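Local coordinates for dermonecrotic toxin (Pasteurella multocida, PDB 2EBF), which acts as a potent mitogen and induces bone resorption, and is associated with the severe progressive form of atrophic rhinitis in pigs, at residues Lys605-Leu618 with Pro631-Glu643. Numbering follows the deposited sequence.
Sequences KIDAIKNDVKMNSL and PKVAARLKDMGLE
Asp612 and Arg636 form a side-on salt bridge between two antiparallel helices of the C3 domain, part of the toxin's C-terminal region, which holds a thiol protease-like catalytic triad. Arg636 NE bonds Asp612 OD1 at 2.8 Å, and Arg636 NH2 bonds Asp612 OD2 at 2.7 Å. Both oxygens lie near the guanidinium plane, but the carboxylate is turned 32° from it. Asp612 is also the N-cap of helix 613-617. Its OD1 takes a second bond, on the anti side, from Met615 N. The cap bond probably helps hold the carboxylate that Arg636 grips. CG of Asp612 stands anti to the backbone N (chi1 -173°), which brings the carboxylate up to the edge of the Arg636 guanidinium. The guanidinium is sandwiched: Lys614 CD lies over the centre of one face, and Met640 CG sits toward the rim of the opposite face. Further in, Met615 bends at chi2 (-56°) and puts CE against Leu637 CD2 and Arg636 CB. Ile609 meets Leu637, Met640 and Leu642, and touches Phe671 and Val680 of the antiparallel sheet. A Schellman motif at Gly641 turns the chain toward strand 643-656. At the other end, Leu618 CD2 packs on Lys632 CB at 3.7 Å, while its CD1 lies 3.6 Å from Lys632 O.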
loop_
_atom_site.group_PDB
_atom_site.type_symbol
_atom_site.label_atom_id
_atom_site.label_comp_id
_atom_site.label_asym_id
_atom_site.label_seq_id
_atom_site.Cartn_x
_atom_site.Cartn_y
_atom_site.Cartn_z
ATOM N N LYS A 605 -21.164 -38.830 -12.169
ATOM C CA LYS A 605 -20.801 -39.146 -10.780
ATOM C C LYS A 605 -21.855 -38.647 -9.800
ATOM O O LYS A 605 -22.203 -39.331 -8.833
ATOM C CB LYS A 605 -19.443 -38.550 -10.429
ATOM C CG LYS A 605 -18.273 -39.289 -11.077
ATOM C CD LYS A 605 -16.931 -38.744 -10.594
ATOM C CE LYS A 605 -15.790 -39.230 -11.484
ATOM N NZ LYS A 605 -15.645 -40.722 -11.504
ATOM N N ILE A 606 -22.363 -37.450 -10.071
ATOM C CA ILE A 606 -23.399 -36.834 -9.258
ATOM C C ILE A 606 -24.684 -37.662 -9.334
ATOM O O ILE A 606 -25.309 -37.932 -8.309
ATOM C CB ILE A 606 -23.577 -35.342 -9.657
ATOM C CG1 ILE A 606 -22.356 -34.535 -9.187
ATOM C CG2 ILE A 606 -24.877 -34.762 -9.112
ATOM C CD1 ILE A 606 -22.288 -33.128 -9.770
ATOM N N ASP A 607 -25.050 -38.094 -10.543
ATOM C CA ASP A 607 -26.192 -38.995 -10.740
ATOM C C ASP A 607 -26.030 -40.294 -9.946
ATOM O O ASP A 607 -26.959 -40.722 -9.257
ATOM C CB ASP A 607 -26.387 -39.305 -12.230
ATOM C CG ASP A 607 -27.587 -40.216 -12.490
ATOM O OD1 ASP A 607 -28.738 -39.722 -12.483
ATOM O OD2 ASP A 607 -27.380 -41.424 -12.716
ATOM N N ALA A 608 -24.849 -40.903 -10.050
ATOM C CA ALA A 608 -24.508 -42.128 -9.320
ATOM C C ALA A 608 -24.737 -41.997 -7.808
ATOM O O ALA A 608 -25.396 -42.845 -7.196
ATOM C CB ALA A 608 -23.068 -42.515 -9.599
ATOM N N ILE A 609 -24.199 -40.934 -7.222
ATOM C CA ILE A 609 -24.335 -40.680 -5.789
ATOM C C ILE A 609 -25.803 -40.501 -5.406
ATOM O O ILE A 609 -26.280 -41.110 -4.451
ATOM C CB ILE A 609 -23.524 -39.442 -5.359
ATOM C CG1 ILE A 609 -22.028 -39.691 -5.578
ATOM C CG2 ILE A 609 -23.783 -39.120 -3.887
ATOM C CD1 ILE A 609 -21.200 -38.436 -5.728
ATOM N N LYS A 610 -26.518 -39.676 -6.167
ATOM C CA LYS A 610 -27.919 -39.391 -5.857
ATOM C C LYS A 610 -28.798 -40.629 -6.022
ATOM O O LYS A 610 -29.829 -40.759 -5.357
ATOM C CB LYS A 610 -28.437 -38.247 -6.731
ATOM C CG LYS A 610 -27.842 -36.916 -6.355
ATOM C CD LYS A 610 -28.344 -35.804 -7.245
ATOM C CE LYS A 610 -28.090 -34.458 -6.580
ATOM N NZ LYS A 610 -27.679 -33.431 -7.581
ATOM N N ASN A 611 -28.373 -41.534 -6.905
ATOM C CA ASN A 611 -29.080 -42.788 -7.137
ATOM C C ASN A 611 -28.465 -44.003 -6.449
ATOM O O ASN A 611 -28.756 -45.137 -6.818
ATOM C CB ASN A 611 -29.239 -43.044 -8.639
ATOM C CG ASN A 611 -30.262 -42.136 -9.262
ATOM O OD1 ASN A 611 -31.462 -42.277 -9.015
ATOM N ND2 ASN A 611 -29.800 -41.185 -10.069
ATOM N N ASP A 612 -27.633 -43.774 -5.440
ATOM C CA ASP A 612 -27.070 -44.883 -4.681
ATOM C C ASP A 612 -28.008 -45.275 -3.537
ATOM O O ASP A 612 -28.416 -44.428 -2.744
ATOM C CB ASP A 612 -25.673 -44.538 -4.157
ATOM C CG ASP A 612 -25.000 -45.729 -3.505
ATOM O OD1 ASP A 612 -24.974 -45.783 -2.266
ATOM O OD2 ASP A 612 -24.540 -46.633 -4.242
ATOM N N VAL A 613 -28.359 -46.559 -3.468
ATOM C CA VAL A 613 -29.289 -47.054 -2.448
ATOM C C VAL A 613 -28.747 -46.808 -1.033
ATOM O O VAL A 613 -29.465 -46.339 -0.150
ATOM C CB VAL A 613 -29.604 -48.563 -2.643
ATOM C CG1 VAL A 613 -30.358 -49.131 -1.429
ATOM C CG2 VAL A 613 -30.393 -48.778 -3.920
ATOM N N LYS A 614 -27.475 -47.123 -0.828
ATOM C CA LYS A 614 -26.872 -46.955 0.482
ATOM C C LYS A 614 -26.780 -45.475 0.894
ATOM O O LYS A 614 -27.067 -45.135 2.042
ATOM C CB LYS A 614 -25.546 -47.711 0.573
ATOM C CG LYS A 614 -25.778 -49.218 0.654
ATOM C CD LYS A 614 -24.524 -50.052 0.449
ATOM C CE LYS A 614 -24.868 -51.532 0.609
ATOM N NZ LYS A 614 -23.691 -52.451 0.476
ATOM N N MET A 615 -26.433 -44.600 -0.055
ATOM C CA MET A 615 -26.452 -43.145 0.181
ATOM C C MET A 615 -27.825 -42.639 0.574
ATOM O O MET A 615 -27.952 -41.772 1.441
ATOM C CB MET A 615 -26.034 -42.362 -1.052
ATOM C CG MET A 615 -24.569 -42.180 -1.191
ATOM S SD MET A 615 -23.759 -41.408 0.230
ATOM C CE MET A 615 -22.144 -41.475 -0.505
ATOM N N ASN A 616 -28.850 -43.150 -0.095
ATOM C CA ASN A 616 -30.202 -42.745 0.230
ATOM C C ASN A 616 -30.665 -43.249 1.585
ATOM O O ASN A 616 -31.427 -42.568 2.264
ATOM C CB ASN A 616 -31.159 -43.111 -0.892
ATOM C CG ASN A 616 -31.071 -42.134 -2.040
ATOM O OD1 ASN A 616 -31.796 -41.137 -2.069
ATOM N ND2 ASN A 616 -30.139 -42.371 -2.961
ATOM N N SER A 617 -30.183 -44.423 1.986
ATOM C CA SER A 617 -30.442 -44.944 3.334
ATOM C C SER A 617 -29.905 -44.014 4.416
ATOM O O SER A 617 -30.413 -44.000 5.533
ATOM C CB SER A 617 -29.806 -46.317 3.518
ATOM O OG SER A 617 -30.505 -47.301 2.776
ATOM N N LEU A 618 -28.878 -43.242 4.073
ATOM C CA LEU A 618 -28.189 -42.371 5.026
ATOM C C LEU A 618 -28.887 -41.036 5.230
ATOM O O LEU A 618 -28.577 -40.301 6.177
ATOM C CB LEU A 618 -26.755 -42.118 4.557
ATOM C CG LEU A 618 -25.835 -43.336 4.560
ATOM C CD1 LEU A 618 -24.483 -42.958 4.020
ATOM C CD2 LEU A 618 -25.729 -43.938 5.963
ATOM N N PRO A 631 -19.422 -38.963 8.363
ATOM C CA PRO A 631 -18.475 -40.071 8.165
ATOM C C PRO A 631 -19.073 -41.270 7.393
ATOM O O PRO A 631 -18.351 -41.946 6.664
ATOM C CB PRO A 631 -18.095 -40.472 9.603
ATOM C CG PRO A 631 -18.437 -39.265 10.446
ATOM C CD PRO A 631 -19.678 -38.722 9.793
ATOM N N LYS A 632 -20.371 -41.514 7.547
ATOM C CA LYS A 632 -21.043 -42.606 6.843
ATOM C C LYS A 632 -21.092 -42.303 5.341
ATOM O O LYS A 632 -20.896 -43.190 4.502
ATOM C CB LYS A 632 -22.451 -42.822 7.395
ATOM C CG LYS A 632 -22.514 -43.159 8.878
ATOM C CD LYS A 632 -23.958 -43.199 9.380
ATOM C CE LYS A 632 -24.044 -43.235 10.913
ATOM N NZ LYS A 632 -23.102 -44.207 11.544
ATOM N N VAL A 633 -21.354 -41.045 5.003
ATOM C CA VAL A 633 -21.300 -40.614 3.607
ATOM C C VAL A 633 -19.895 -40.789 3.029
ATOM O O VAL A 633 -19.736 -41.354 1.945
ATOM C CB VAL A 633 -21.803 -39.154 3.457
ATOM C CG1 VAL A 633 -21.552 -38.619 2.058
ATOM C CG2 VAL A 633 -23.282 -39.098 3.809
ATOM N N ALA A 634 -18.870 -40.329 3.754
ATOM C CA ALA A 634 -17.493 -40.485 3.270
ATOM C C ALA A 634 -17.126 -41.961 3.048
ATOM O O ALA A 634 -16.446 -42.298 2.080
ATOM C CB ALA A 634 -16.496 -39.799 4.213
ATOM N N ALA A 635 -17.597 -42.832 3.927
ATOM C CA ALA A 635 -17.326 -44.273 3.831
ATOM C C ALA A 635 -17.978 -44.875 2.576
ATOM O O ALA A 635 -17.357 -45.667 1.855
ATOM C CB ALA A 635 -17.814 -44.981 5.090
ATOM N N ARG A 636 -19.219 -44.481 2.301
ATOM C CA ARG A 636 -19.900 -44.957 1.087
ATOM C C ARG A 636 -19.235 -44.414 -0.181
ATOM O O ARG A 636 -19.036 -45.153 -1.141
ATOM C CB ARG A 636 -21.404 -44.637 1.125
ATOM C CG ARG A 636 -22.223 -45.203 -0.049
ATOM C CD ARG A 636 -21.968 -46.700 -0.309
ATOM N NE ARG A 636 -22.576 -47.145 -1.560
ATOM C CZ ARG A 636 -22.203 -48.224 -2.245
ATOM N NH1 ARG A 636 -21.213 -48.994 -1.811
ATOM N NH2 ARG A 636 -22.821 -48.527 -3.376
ATOM N N LEU A 637 -18.871 -43.135 -0.185
ATOM C CA LEU A 637 -18.151 -42.562 -1.324
ATOM C C LEU A 637 -16.881 -43.357 -1.652
ATOM O O LEU A 637 -16.564 -43.572 -2.816
ATOM C CB LEU A 637 -17.793 -41.094 -1.078
ATOM C CG LEU A 637 -18.910 -40.048 -1.093
ATOM C CD1 LEU A 637 -18.355 -38.688 -0.670
ATOM C CD2 LEU A 637 -19.584 -39.962 -2.488
ATOM N N LYS A 638 -16.172 -43.780 -0.609
ATOM C CA LYS A 638 -14.971 -44.604 -0.741
ATOM C C LYS A 638 -15.313 -45.940 -1.384
ATOM O O LYS A 638 -14.693 -46.329 -2.378
ATOM C CB LYS A 638 -14.335 -44.828 0.634
ATOM C CG LYS A 638 -12.988 -45.542 0.593
ATOM C CD LYS A 638 -12.542 -45.896 1.996
ATOM C CE LYS A 638 -11.224 -46.650 1.999
ATOM N NZ LYS A 638 -11.048 -47.334 3.327
ATOM N N ASP A 639 -16.309 -46.629 -0.823
ATOM C CA ASP A 639 -16.770 -47.907 -1.370
ATOM C C ASP A 639 -17.283 -47.795 -2.807
ATOM O O ASP A 639 -17.230 -48.768 -3.557
ATOM C CB ASP A 639 -17.848 -48.531 -0.477
ATOM C CG ASP A 639 -17.314 -48.965 0.875
ATOM O OD1 ASP A 639 -16.089 -48.867 1.101
ATOM O OD2 ASP A 639 -18.129 -49.400 1.719
ATOM N N MET A 640 -17.779 -46.618 -3.186
ATOM C CA MET A 640 -18.194 -46.352 -4.566
ATOM C C MET A 640 -17.015 -46.111 -5.511
ATOM O O MET A 640 -17.196 -45.988 -6.726
ATOM C CB MET A 640 -19.144 -45.157 -4.628
ATOM C CG MET A 640 -20.527 -45.431 -4.065
ATOM S SD MET A 640 -21.519 -43.937 -3.970
ATOM C CE MET A 640 -21.878 -43.655 -5.707
ATOM N N GLY A 641 -15.813 -46.024 -4.952
ATOM C CA GLY A 641 -14.609 -45.797 -5.749
ATOM C C GLY A 641 -14.271 -44.342 -6.022
ATOM O O GLY A 641 -13.377 -44.055 -6.819
ATOM N N LEU A 642 -14.989 -43.425 -5.370
ATOM C CA LEU A 642 -14.738 -41.993 -5.521
ATOM C C LEU A 642 -13.593 -41.550 -4.626
ATOM O O LEU A 642 -13.257 -42.228 -3.658
ATOM C CB LEU A 642 -15.982 -41.159 -5.189
ATOM C CG LEU A 642 -17.114 -40.944 -6.207
ATOM C CD1 LEU A 642 -16.703 -41.313 -7.621
ATOM C CD2 LEU A 642 -18.348 -41.710 -5.804
ATOM N N GLU A 643 -13.011 -40.401 -4.943
ATOM C CA GLU A 643 -11.898 -39.880 -4.162
ATOM C C GLU A 643 -12.403 -39.048 -2.991
ATOM O O GLU A 643 -13.184 -38.120 -3.177
ATOM C CB GLU A 643 -10.955 -39.050 -5.033
ATOM C CG GLU A 643 -10.364 -39.792 -6.241
ATOM C CD GLU A 643 -9.505 -41.001 -5.869
ATOM O OE1 GLU A 643 -9.454 -41.960 -6.679
ATOM O OE2 GLU A 643 -8.881 -41.006 -4.783
#